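PDB 5CEC: Bd3459 from Bdellovibrio bacteriovorus, which is a predatory endopeptidase of the peptidase S13 family, probably cleaving D-Ala-containing peptides of prey cell walls, and is bound by the ankyrin-repeat immunity protein Bd3460. Local coordinates for residues Lys197-Val203 with Leu425-Lys431; Phe123-Asn129 with Met205-Ile211; Lys245-Ser251 with Asp338-Thr342; Met156-Thr161 with Asn252-Asn258. The protein carries 1 engineered substitution. All blocks are in the same frame, centred on the assembly; numbering follows the deposited sequence.

Interaction 1 (Lys197-Val203 with Leu425-Lys431)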
# COMPACT_ATOMS: atom_id res chain seq x y z
N LYS A 197 -1.23 0.12 20.05
CA LYS A 197 -0.10 0.41 19.15
C LYS A 197 0.81 1.47 19.74
O LYS A 197 2.03 1.33 19.71
CB LYS A 197 -0.60 0.87 17.78
CG LYS A 197 -1.22 -0.23 16.95
CD LYS A 197 -1.86 0.31 15.71
CE LYS A 197 -2.62 -0.77 14.96
NZ LYS A 197 -1.70 -1.65 14.19
N ALA A 198 0.21 2.54 20.26
CA ALA A 198 1.01 3.62 20.85
C ALA A 198 1.90 3.13 21.99
O ALA A 198 3.06 3.50 22.10
CB ALA A 198 0.10 4.74 21.33
N ALA A 199 1.33 2.31 22.85
CA ALA A 199 2.10 1.72 23.93
C ALA A 199 3.30 0.88 23.44
O ALA A 199 4.37 0.90 24.07
CB ALA A 199 1.19 0.87 24.78
N ARG A 200 3.15 0.19 22.32
CA ARG A 200 4.26 -0.58 21.74
C ARG A 200 5.45 0.29 21.30
O ARG A 200 6.57 -0.20 21.24
CB ARG A 200 3.79 -1.46 20.59
CG ARG A 200 2.89 -2.60 21.03
CD ARG A 200 2.29 -3.34 19.85
NE ARG A 200 3.32 -3.91 19.00
CZ ARG A 200 3.15 -4.29 17.73
NH1 ARG A 200 1.96 -4.17 17.13
NH2 ARG A 200 4.18 -4.80 17.06
N ILE A 201 5.21 1.55 20.99
CA ILE A 201 6.27 2.50 20.64
C ILE A 201 6.56 3.48 21.79
O ILE A 201 7.22 4.50 21.58
CB ILE A 201 6.00 3.22 19.30
CG1 ILE A 201 4.81 4.19 19.37
CG2 ILE A 201 5.79 2.21 18.17
CD1 ILE A 201 4.78 5.16 18.21
N GLY A 202 6.10 3.16 22.99
CA GLY A 202 6.48 3.94 24.16
C GLY A 202 5.70 5.22 24.39
O GLY A 202 6.21 6.10 25.06
N VAL A 203 4.51 5.35 23.80
CA VAL A 203 3.70 6.54 23.94
C VAL A 203 2.51 6.26 24.87
O VAL A 203 1.78 5.28 24.68
CB VAL A 203 3.17 7.01 22.57
CG1 VAL A 203 2.18 8.19 22.71
CG2 VAL A 203 4.32 7.39 21.65
N LEU A 425 6.31 0.06 13.23
CA LEU A 425 4.92 0.33 13.49
C LEU A 425 4.69 1.83 13.34
O LEU A 425 4.68 2.57 14.31
CB LEU A 425 4.55 -0.14 14.89
CG LEU A 425 3.08 -0.11 15.27
CD1 LEU A 425 2.26 -1.01 14.35
CD2 LEU A 425 2.93 -0.56 16.74
N PRO A 426 4.48 2.28 12.08
CA PRO A 426 4.42 3.71 11.86
C PRO A 426 3.06 4.28 12.28
O PRO A 426 2.01 3.82 11.79
CB PRO A 426 4.70 3.84 10.36
CG PRO A 426 4.24 2.54 9.78
CD PRO A 426 4.49 1.52 10.84
N LEU A 427 3.06 5.21 13.23
CA LEU A 427 1.88 5.95 13.65
C LEU A 427 2.05 7.41 13.26
O LEU A 427 3.16 7.84 12.92
CB LEU A 427 1.69 5.83 15.18
CG LEU A 427 1.56 4.41 15.72
CD1 LEU A 427 1.30 4.46 17.22
CD2 LEU A 427 0.52 3.59 15.03
N PRO A 428 0.98 8.21 13.35
CA PRO A 428 1.09 9.61 12.98
C PRO A 428 1.86 10.45 13.99
O PRO A 428 2.19 11.59 13.69
CB PRO A 428 -0.38 10.09 12.89
CG PRO A 428 -1.18 8.83 12.71
CD PRO A 428 -0.43 7.80 13.52
N PHE A 429 2.15 9.87 15.15
CA PHE A 429 2.80 10.53 16.27
C PHE A 429 3.83 9.56 16.86
O PHE A 429 3.74 8.34 16.62
CB PHE A 429 1.77 10.97 17.33
CG PHE A 429 0.86 9.86 17.78
CD1 PHE A 429 1.23 9.01 18.81
CD2 PHE A 429 -0.37 9.66 17.16
CE1 PHE A 429 0.41 7.99 19.19
CE2 PHE A 429 -1.21 8.63 17.56
CZ PHE A 429 -0.81 7.80 18.58
N ASP A 430 4.75 10.08 17.66
CA ASP A 430 5.67 9.23 18.42
C ASP A 430 5.89 9.84 19.80
O ASP A 430 5.17 10.74 20.19
CB ASP A 430 6.95 8.96 17.62
CG ASP A 430 7.89 10.16 17.55
OD1 ASP A 430 7.52 11.27 18.01
OD2 ASP A 430 9.02 10.00 17.04
N LYS A 431 6.92 9.39 20.50
CA LYS A 431 7.20 9.86 21.87
C LYS A 431 7.67 11.33 21.95
O LYS A 431 7.78 11.86 23.05
CB LYS A 431 8.16 8.90 22.58
CG LYS A 431 9.61 9.00 22.11
CD LYS A 431 10.53 8.03 22.86
CE LYS A 431 10.37 6.60 22.40
NZ LYS A 431 11.21 5.66 23.19
O HOH W 1 8.03 6.63 19.90
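Ile201 spreads across three alternate residues of the loop 425-431, which shows how an apolar residue just past a helix end can serve as a seat for a distant loop. Its CD1 lies 3.7 Å from Leu427 CD1 and equally 3.7 Å from Phe429 O, while its CG2 is 4.2 Å from Leu425 CB. Leu425 continues the apolar surface along the helix: its CD2 packs 3.9 Å from Lys197 CB and covers one face of the Arg200 guanidinium, 3.8 Å from Arg200 NH1. Ala198 CB meets the edge of the Phe429 ring at CE1, 3.9 Å away, and Val203 CG2 comes within 3.4 Å of Asp430 C. A Schellman motif, with Gly202 at C-prime and Val203 N bonded to Ala198 O (2.9 Å), ends the helix and turns Val203 into this contact. No direct hydrogen bond joins the segments; instead, water 1 accepts a hydrogen bond from Lys431 N (3.0 Å) and donates one to Ile201 O (2.8 Å). The contact holds the C-terminal end of helix 188-200 against the loop leading to strand 436-437. There Phe429 stacks on Phe123 of helix 118-130, and Pro426 rests against helix 240-250.

Interaction 2 (Phe123-Asn129 with Met205-Ile211)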
# COMPACT_ATOMS: atom_id res chain seq x y z
N PHE A 123 -4.97 11.21 19.58
CA PHE A 123 -3.78 11.58 20.36
C PHE A 123 -3.88 13.01 20.87
O PHE A 123 -3.58 13.27 22.04
CB PHE A 123 -2.51 11.38 19.54
CG PHE A 123 -1.25 11.67 20.31
CD1 PHE A 123 -0.82 10.84 21.35
CD2 PHE A 123 -0.52 12.80 20.03
CE1 PHE A 123 0.32 11.14 22.07
CE2 PHE A 123 0.63 13.10 20.75
CZ PHE A 123 1.04 12.27 21.78
N LEU A 124 -4.31 13.92 20.02
CA LEU A 124 -4.46 15.30 20.46
C LEU A 124 -5.46 15.41 21.62
O LEU A 124 -5.22 16.15 22.58
CB LEU A 124 -4.86 16.22 19.31
CG LEU A 124 -5.19 17.68 19.66
CD1 LEU A 124 -4.05 18.30 20.45
CD2 LEU A 124 -5.51 18.48 18.43
N ILE A 125 -6.58 14.71 21.50
CA ILE A 125 -7.59 14.75 22.55
C ILE A 125 -7.05 14.16 23.85
O ILE A 125 -7.28 14.75 24.94
CB ILE A 125 -8.91 14.11 22.10
CG1 ILE A 125 -9.54 14.96 20.99
CG2 ILE A 125 -9.89 13.98 23.26
CD1 ILE A 125 -10.56 14.24 20.16
N SER A 126 -6.37 13.03 23.75
CA SER A 126 -5.68 12.47 24.92
C SER A 126 -4.73 13.51 25.56
O SER A 126 -4.71 13.69 26.78
CB SER A 126 -4.88 11.23 24.50
OG SER A 126 -4.05 10.79 25.55
N GLU A 127 -3.97 14.21 24.73
CA GLU A 127 -3.05 15.23 25.22
C GLU A 127 -3.77 16.41 25.85
O GLU A 127 -3.32 16.90 26.88
CB GLU A 127 -2.16 15.72 24.08
CG GLU A 127 -1.05 14.72 23.76
CD GLU A 127 -0.11 14.58 24.94
OE1 GLU A 127 0.70 15.49 25.13
OE2 GLU A 127 -0.26 13.63 25.75
N LEU A 128 -4.85 16.89 25.23
CA LEU A 128 -5.63 17.97 25.83
C LEU A 128 -6.09 17.53 27.22
O LEU A 128 -5.93 18.28 28.20
CB LEU A 128 -6.82 18.37 24.94
CG LEU A 128 -6.42 19.06 23.63
CD1 LEU A 128 -7.62 19.14 22.70
CD2 LEU A 128 -5.84 20.43 23.82
N ASN A 129 -6.64 16.31 27.30
CA ASN A 129 -7.07 15.79 28.60
C ASN A 129 -5.92 15.69 29.62
O ASN A 129 -6.11 16.01 30.79
CB ASN A 129 -7.76 14.44 28.46
CG ASN A 129 -9.16 14.50 27.85
OD1 ASN A 129 -9.79 13.45 27.75
ND2 ASN A 129 -9.65 15.67 27.47
N MET A 205 -1.17 7.24 26.49
CA MET A 205 -2.45 7.82 26.11
C MET A 205 -3.44 7.68 27.26
O MET A 205 -3.34 6.74 28.07
CB MET A 205 -2.98 7.20 24.82
CG MET A 205 -2.09 7.49 23.61
SD MET A 205 -2.77 6.87 22.07
CE MET A 205 -4.15 7.96 21.82
N SER A 206 -4.42 8.57 27.28
CA SER A 206 -5.45 8.59 28.30
C SER A 206 -6.36 7.35 28.18
O SER A 206 -6.55 6.82 27.09
CB SER A 206 -6.23 9.89 28.24
OG SER A 206 -7.09 9.94 27.13
N ASN A 207 -6.88 6.88 29.30
CA ASN A 207 -7.81 5.76 29.28
C ASN A 207 -9.21 6.14 28.79
O ASN A 207 -9.89 5.30 28.20
CB ASN A 207 -7.86 5.07 30.65
CG ASN A 207 -6.50 4.50 31.08
OD1 ASN A 207 -5.82 3.83 30.30
ND2 ASN A 207 -6.10 4.77 32.33
N ARG A 208 -9.66 7.37 29.03
CA ARG A 208 -11.05 7.80 28.81
C ARG A 208 -11.08 9.17 28.17
O ARG A 208 -11.53 10.13 28.76
CB ARG A 208 -11.80 7.90 30.16
CG ARG A 208 -12.00 6.62 30.92
CD ARG A 208 -13.42 6.08 30.76
NE ARG A 208 -13.57 4.79 31.44
CZ ARG A 208 -13.08 3.63 31.00
NH1 ARG A 208 -12.39 3.54 29.86
NH2 ARG A 208 -13.29 2.52 31.71
N PRO A 209 -10.59 9.27 26.94
CA PRO A 209 -10.51 10.57 26.30
C PRO A 209 -11.87 11.19 26.01
O PRO A 209 -12.76 10.51 25.49
CB PRO A 209 -9.81 10.23 24.98
CG PRO A 209 -10.30 8.85 24.68
CD PRO A 209 -10.25 8.18 26.01
N LYS A 210 -12.03 12.47 26.31
CA LYS A 210 -13.29 13.16 26.04
C LYS A 210 -13.06 14.66 25.99
O LYS A 210 -12.38 15.21 26.85
CB LYS A 210 -14.36 12.82 27.10
CG LYS A 210 -15.75 13.37 26.79
CD LYS A 210 -16.82 12.83 27.76
CE LYS A 210 -18.19 13.35 27.40
NZ LYS A 210 -19.25 12.83 28.31
N ILE A 211 -13.66 15.32 25.00
CA ILE A 211 -13.59 16.77 24.86
C ILE A 211 -15.01 17.29 24.58
O ILE A 211 -15.80 16.60 23.94
CB ILE A 211 -12.57 17.12 23.72
CG1 ILE A 211 -12.13 18.57 23.75
CG2 ILE A 211 -13.09 16.81 22.34
CD1 ILE A 211 -11.12 18.85 24.84
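The side-chain amide of Asn129 pairs with the backbone of a single residue, Lys210: Lys210 N donates to Asn129 OD1 (2.8 Å) and Asn129 ND2 donates to Lys210 O (2.8 Å). ND2 has a second acceptor in Ile133 O. Three residues earlier, almost one helical turn back, Ser126 OG accepts a hydrogen bond from Ser206 N, also at 2.8 Å, where the two backbones come closest (Ser126 CA to Ser206 CA, 5.2 Å). Apolar side chains extend the contact beyond these polar points. Ile125 CG2 touches Pro209 CB at 4.1 Å and Ile211 CB at 4.2 Å, and Leu128 CD1 meets Ile211 CD1 at 4.1 Å. Farther back along the helix, Met205 CG approaches the edge of the Phe123 ring, 4.2 Å from CD1, and Met205 CE lies 3.9 Å from Phe123 CA. On its other flank the loop touches helix 188-200, where Tyr191 OH bonds to Ser206 O, before entering strand 212-218. The contact illustrates a general rule: within a helix, main-chain amides and carbonyls are largely engaged with one another, so binding an irregular segment falls to side chains. Here two short polar ones satisfy loop backbone groups, without any charge pairing across the interface.

Interaction 3 (Lys245-Ser251 with Asp338-Thr342). With SO4 (sulfate ion), chain D; SO4 (sulfate ion), chain C.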
# COMPACT_ATOMS: atom_id res chain seq x y z
N LYS A 245 6.91 5.95 5.44
CA LYS A 245 6.80 4.50 5.64
C LYS A 245 5.32 4.07 5.63
O LYS A 245 4.96 3.09 4.96
CB LYS A 245 7.45 4.08 6.95
CG LYS A 245 7.49 2.59 7.21
CD LYS A 245 8.57 1.87 6.47
CE LYS A 245 8.44 0.36 6.66
NZ LYS A 245 9.55 -0.42 6.05
N ARG A 246 4.49 4.79 6.39
CA ARG A 246 3.05 4.46 6.41
C ARG A 246 2.47 4.56 4.98
O ARG A 246 1.78 3.66 4.51
CB ARG A 246 2.31 5.37 7.35
CG ARG A 246 0.84 5.08 7.50
CD ARG A 246 0.56 3.69 8.02
NE ARG A 246 -0.81 3.57 8.53
CZ ARG A 246 -1.42 2.43 8.79
NH1 ARG A 246 -0.89 1.25 8.48
NH2 ARG A 246 -2.61 2.48 9.34
N MET A 247 2.80 5.67 4.30
CA MET A 247 2.29 5.88 2.93
C MET A 247 2.68 4.74 2.00
O MET A 247 1.85 4.26 1.22
CB MET A 247 2.84 7.19 2.41
CG MET A 247 2.46 7.48 0.97
SD MET A 247 3.23 8.98 0.31
CE MET A 247 4.90 8.45 0.10
N ASN A 248 3.95 4.37 2.03
CA ASN A 248 4.47 3.37 1.11
C ASN A 248 4.15 1.93 1.53
O ASN A 248 4.26 1.03 0.71
CB ASN A 248 5.96 3.59 0.88
CG ASN A 248 6.23 4.82 0.06
OD1 ASN A 248 5.44 5.15 -0.83
ND2 ASN A 248 7.32 5.52 0.38
N ASN A 249 3.72 1.73 2.78
CA ASN A 249 3.23 0.41 3.19
C ASN A 249 1.80 0.22 2.64
O ASN A 249 1.50 -0.83 2.04
CB ASN A 249 3.16 0.27 4.72
CG ASN A 249 4.46 -0.14 5.37
OD1 ASN A 249 5.43 -0.48 4.72
ND2 ASN A 249 4.47 -0.08 6.71
N GLN A 250 0.97 1.24 2.84
CA GLN A 250 -0.45 1.18 2.48
C GLN A 250 -0.69 1.45 1.00
O GLN A 250 -1.71 1.06 0.47
CB GLN A 250 -1.22 2.24 3.25
CG GLN A 250 -1.26 2.08 4.75
CD GLN A 250 -2.22 3.07 5.33
OE1 GLN A 250 -2.11 4.28 5.10
NE2 GLN A 250 -3.18 2.57 6.08
N SER A 251 0.21 2.20 0.36
CA SER A 251 -0.03 2.86 -0.92
C SER A 251 -1.09 3.96 -0.73
O SER A 251 -2.10 4.04 -1.43
CB SER A 251 -0.41 1.90 -2.02
OG SER A 251 -0.11 2.53 -3.26
N ASP A 338 7.16 -6.47 6.40
CA ASP A 338 6.12 -5.48 6.68
C ASP A 338 4.78 -6.13 6.34
O ASP A 338 4.29 -6.08 5.22
CB ASP A 338 6.37 -4.17 5.94
CG ASP A 338 7.57 -3.44 6.50
OD1 ASP A 338 7.64 -3.36 7.77
OD2 ASP A 338 8.39 -2.94 5.72
N LYS A 339 4.22 -6.81 7.33
CA LYS A 339 3.02 -7.58 7.13
C LYS A 339 1.83 -6.68 6.76
O LYS A 339 0.93 -7.11 6.00
CB LYS A 339 2.73 -8.43 8.37
CG LYS A 339 3.83 -9.41 8.72
CD LYS A 339 4.17 -10.30 7.55
CE LYS A 339 4.86 -11.59 7.95
NZ LYS A 339 5.08 -12.42 6.73
N ALA A 340 1.84 -5.45 7.29
CA ALA A 340 0.81 -4.43 7.08
C ALA A 340 1.22 -3.54 5.92
O ALA A 340 1.24 -2.26 6.00
CB ALA A 340 0.54 -3.61 8.34
N SER A 341 1.59 -4.24 4.84
CA SER A 341 1.95 -3.57 3.59
C SER A 341 1.50 -4.37 2.39
O SER A 341 1.20 -5.55 2.46
CB SER A 341 3.46 -3.32 3.49
OG SER A 341 4.13 -4.47 3.05
N THR A 342 1.55 -3.71 1.24
CA THR A 342 1.16 -4.38 -0.02
C THR A 342 2.17 -5.45 -0.46
O THR A 342 1.90 -6.20 -1.39
CB THR A 342 0.96 -3.40 -1.16
OG1 THR A 342 2.22 -2.79 -1.50
CG2 THR A 342 -0.06 -2.32 -0.84
S SO4 D . -3.66 -1.11 9.70
O1 SO4 D . -4.08 -2.37 10.36
O2 SO4 D . -2.33 -1.30 9.06
O3 SO4 D . -3.66 0.05 10.61
O4 SO4 D . -4.61 -0.86 8.58
S SO4 C . -1.09 -0.45 -4.94
O1 SO4 C . -2.07 -1.10 -4.03
O2 SO4 C . -0.97 -1.14 -6.23
O3 SO4 C . -1.48 1.03 -5.06
O4 SO4 C . 0.23 -0.41 -4.28
O HOH W 2 1.64 0.12 7.79
O HOH W 3 3.01 -0.27 -1.32
O HOH W 4 5.96 -1.49 8.83
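A single salt bridge joins helix and loop: Lys245 NZ bonds to Asp338 OD2 at 2.8 Å. Both ends have further partners, for Lys245 NZ also donates to Ser329 O and Met332 O, and Tyr421 OH bonds to both Lys245 NZ and Asp338 OD1. The backbone bond sits at the end of the helix, where Thr342 N donates to Asn249 O (3.0 Å), a carbonyl that also receives a CA-H...O contact from Ser341 CA at 3.2 Å. The loop is shaped for this approach by Ser341 OG bonding back to Asp338 O (2.7 Å) around an inverse gamma turn centred on Ala340. Waters fill the gaps. Water 2 joins Arg246 NH1, Asn249 ND2 and Ala340 O, water 4 links Asn249 ND2 with Asp338 OD1, and water 3 lies between Asn248 O and Thr342 OG1. Two sulfates, probably from the crystallisation liquor, complete the polar network. One is held by Arg246 NH1 and NH2; the other accepts from Ser251 OG (2.7 Å to its O3) and also meets Ser70, Thr358 and Ser360. That second cluster resembles the active site of penicillin-binding proteins: Ser70 would belong to an SxxK motif, Ser251 to an SxN motif and Thr358 to a KTG motif, so the sulfate probably marks the substrate pocket, with Thr342, bonded to Thr358, at its side.

Interaction 4 (Met156-Thr161 with Asn252-Asn258)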
# COMPACT_ATOMS: atom_id res chain seq x y z
N MET A 156 -10.04 6.10 1.54
CA MET A 156 -9.11 7.17 1.18
C MET A 156 -7.75 6.65 0.74
O MET A 156 -7.06 7.31 -0.03
CB MET A 156 -8.92 8.15 2.33
CG MET A 156 -10.20 8.84 2.75
SD MET A 156 -9.82 10.37 3.64
CE MET A 156 -9.61 11.44 2.25
N ILE A 157 -7.34 5.50 1.26
CA ILE A 157 -6.06 4.91 0.88
C ILE A 157 -5.98 4.80 -0.66
O ILE A 157 -4.98 5.19 -1.28
CB ILE A 157 -5.85 3.51 1.53
CG1 ILE A 157 -5.64 3.63 3.04
CG2 ILE A 157 -4.68 2.77 0.89
CD1 ILE A 157 -5.89 2.35 3.81
N GLY A 158 -7.04 4.28 -1.26
CA GLY A 158 -7.02 4.00 -2.70
C GLY A 158 -7.90 4.92 -3.53
O GLY A 158 -8.04 4.70 -4.74
N GLY A 159 -8.48 5.93 -2.91
CA GLY A 159 -9.45 6.79 -3.56
C GLY A 159 -8.86 8.02 -4.18
O GLY A 159 -7.64 8.24 -4.16
N THR A 160 -9.74 8.83 -4.76
CA THR A 160 -9.36 10.11 -5.33
C THR A 160 -9.30 11.08 -4.16
O THR A 160 -10.30 11.35 -3.53
CB THR A 160 -10.38 10.59 -6.38
OG1 THR A 160 -10.37 9.67 -7.47
CG2 THR A 160 -10.03 11.98 -6.87
N THR A 161 -8.12 11.61 -3.90
CA THR A 161 -7.92 12.53 -2.79
C THR A 161 -8.68 13.82 -3.08
O THR A 161 -8.51 14.42 -4.15
CB THR A 161 -6.43 12.82 -2.61
OG1 THR A 161 -5.74 11.56 -2.47
CG2 THR A 161 -6.16 13.70 -1.45
N ASN A 252 -0.85 4.85 0.22
CA ASN A 252 -1.85 5.80 0.68
C ASN A 252 -1.92 7.04 -0.23
O ASN A 252 -1.02 7.88 -0.19
CB ASN A 252 -1.56 6.21 2.14
CG ASN A 252 -2.65 7.03 2.72
OD1 ASN A 252 -3.10 8.00 2.09
ND2 ASN A 252 -3.09 6.66 3.90
N ASN A 253 -2.99 7.14 -1.01
CA ASN A 253 -3.15 8.26 -1.94
C ASN A 253 -3.26 9.60 -1.22
O ASN A 253 -2.76 10.61 -1.74
CB ASN A 253 -4.37 8.05 -2.81
CG ASN A 253 -4.19 6.93 -3.79
OD1 ASN A 253 -3.13 6.34 -3.96
ND2 ASN A 253 -5.28 6.63 -4.47
N TYR A 254 -3.97 9.63 -0.10
CA TYR A 254 -4.18 10.88 0.63
C TYR A 254 -2.87 11.50 1.05
O TYR A 254 -2.63 12.73 0.85
CB TYR A 254 -5.10 10.68 1.86
CG TYR A 254 -5.27 11.93 2.69
CD1 TYR A 254 -6.26 12.87 2.42
CD2 TYR A 254 -4.39 12.22 3.74
CE1 TYR A 254 -6.40 14.02 3.16
CE2 TYR A 254 -4.54 13.37 4.48
CZ TYR A 254 -5.53 14.28 4.20
OH TYR A 254 -5.65 15.44 4.91
N ILE A 255 -2.00 10.66 1.64
CA ILE A 255 -0.72 11.19 2.09
C ILE A 255 0.10 11.68 0.89
O ILE A 255 0.69 12.76 0.91
CB ILE A 255 0.11 10.17 2.91
CG1 ILE A 255 -0.67 9.68 4.15
CG2 ILE A 255 1.45 10.73 3.34
CD1 ILE A 255 -0.02 8.52 4.87
N ALA A 256 0.14 10.85 -0.16
CA ALA A 256 1.00 11.18 -1.31
C ALA A 256 0.52 12.46 -1.99
O ALA A 256 1.35 13.32 -2.36
CB ALA A 256 1.00 10.03 -2.30
N ASP A 257 -0.78 12.57 -2.22
CA ASP A 257 -1.31 13.73 -2.93
C ASP A 257 -1.12 15.00 -2.11
O ASP A 257 -0.77 16.04 -2.65
CB ASP A 257 -2.78 13.52 -3.33
CG ASP A 257 -2.93 12.51 -4.44
OD1 ASP A 257 -2.07 12.51 -5.35
OD2 ASP A 257 -3.92 11.76 -4.43
N ASN A 258 -1.29 14.91 -0.79
CA ASN A 258 -1.09 16.07 0.03
C ASN A 258 0.36 16.50 0.15
O ASN A 258 0.63 17.68 0.19
CB ASN A 258 -1.78 15.92 1.40
CG ASN A 258 -3.25 16.25 1.30
OD1 ASN A 258 -3.61 17.43 1.27
ND2 ASN A 258 -4.09 15.23 1.15
O HOH W 5 -6.02 11.18 -5.97
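Asn252 occupies the N-cap of helix 253-262, its OD1 accepting from Ile255 N at 2.9 Å, while its ND2 turns to Gln250 OE1 and Ala151 O and lies 4.1 Å from Ile157 CG1. The next residue carries the main polar link to the loop 156-161. Asn253 N, in the first turn and therefore without an acceptor within the helix, donates to Ile157 O (2.8 Å), and Asn253 ND2 donates to Gly159 O (2.9 Å). With ND2 so committed, Asn253 presents OD1 to Lys73 NZ. Tyr254 supplies the apolar part: Met156 makes an oblique Met-aromatic contact, SD lying 5.2 Å from the ring centroid and CE 3.6 Å from Tyr254 CD1, and Thr161 CG2 packs 4.0 Å from the same CD1. One turn on from Asn253, Asp257 OD2 accepts from Thr161 OG1 (2.7 Å) and from water 5, which also accepts a hydrogen bond from Thr161 N; Asp257 OD1 meets Ser290 OG. Asn258 closes the series, its ND2 donating to Tyr254 O (2.9 Å) and lying 3.7 Å from Thr161 CG2. Ser251, Asn252 and Asn253 fit the SxN motif of penicillin-binding proteins, in which the asparagine faces the lysine of the SxxK motif; the bond from Asn253 to Lys73 is consistent with that active-site layout.

How the interactions relate
Following the chain, helix 118-130 opens interaction 2, the loop 156-161 opens interaction 4 and the end of helix 188-200 opens interaction 1. Interaction 2 closes at 205-211, so it crosses both 1 and 4. Helix 240-250 then opens interaction 3 just before 252-258 closes interaction 4, which therefore crosses 3 and the still-open 1; 3 and 4 meet where one helix gives way to the next. Interaction 3 closes at 338-342 and interaction 1 last, at 425-431, so the loop of 1 encloses that of 3. Interactions 3 and 4 tie the likely active-site helices to surrounding loops, interaction 2 joins helix 118-130 to the loop entering strand 212-218 of the mixed sheet, and interaction 1 touches 2 and 3, bridging the two regions.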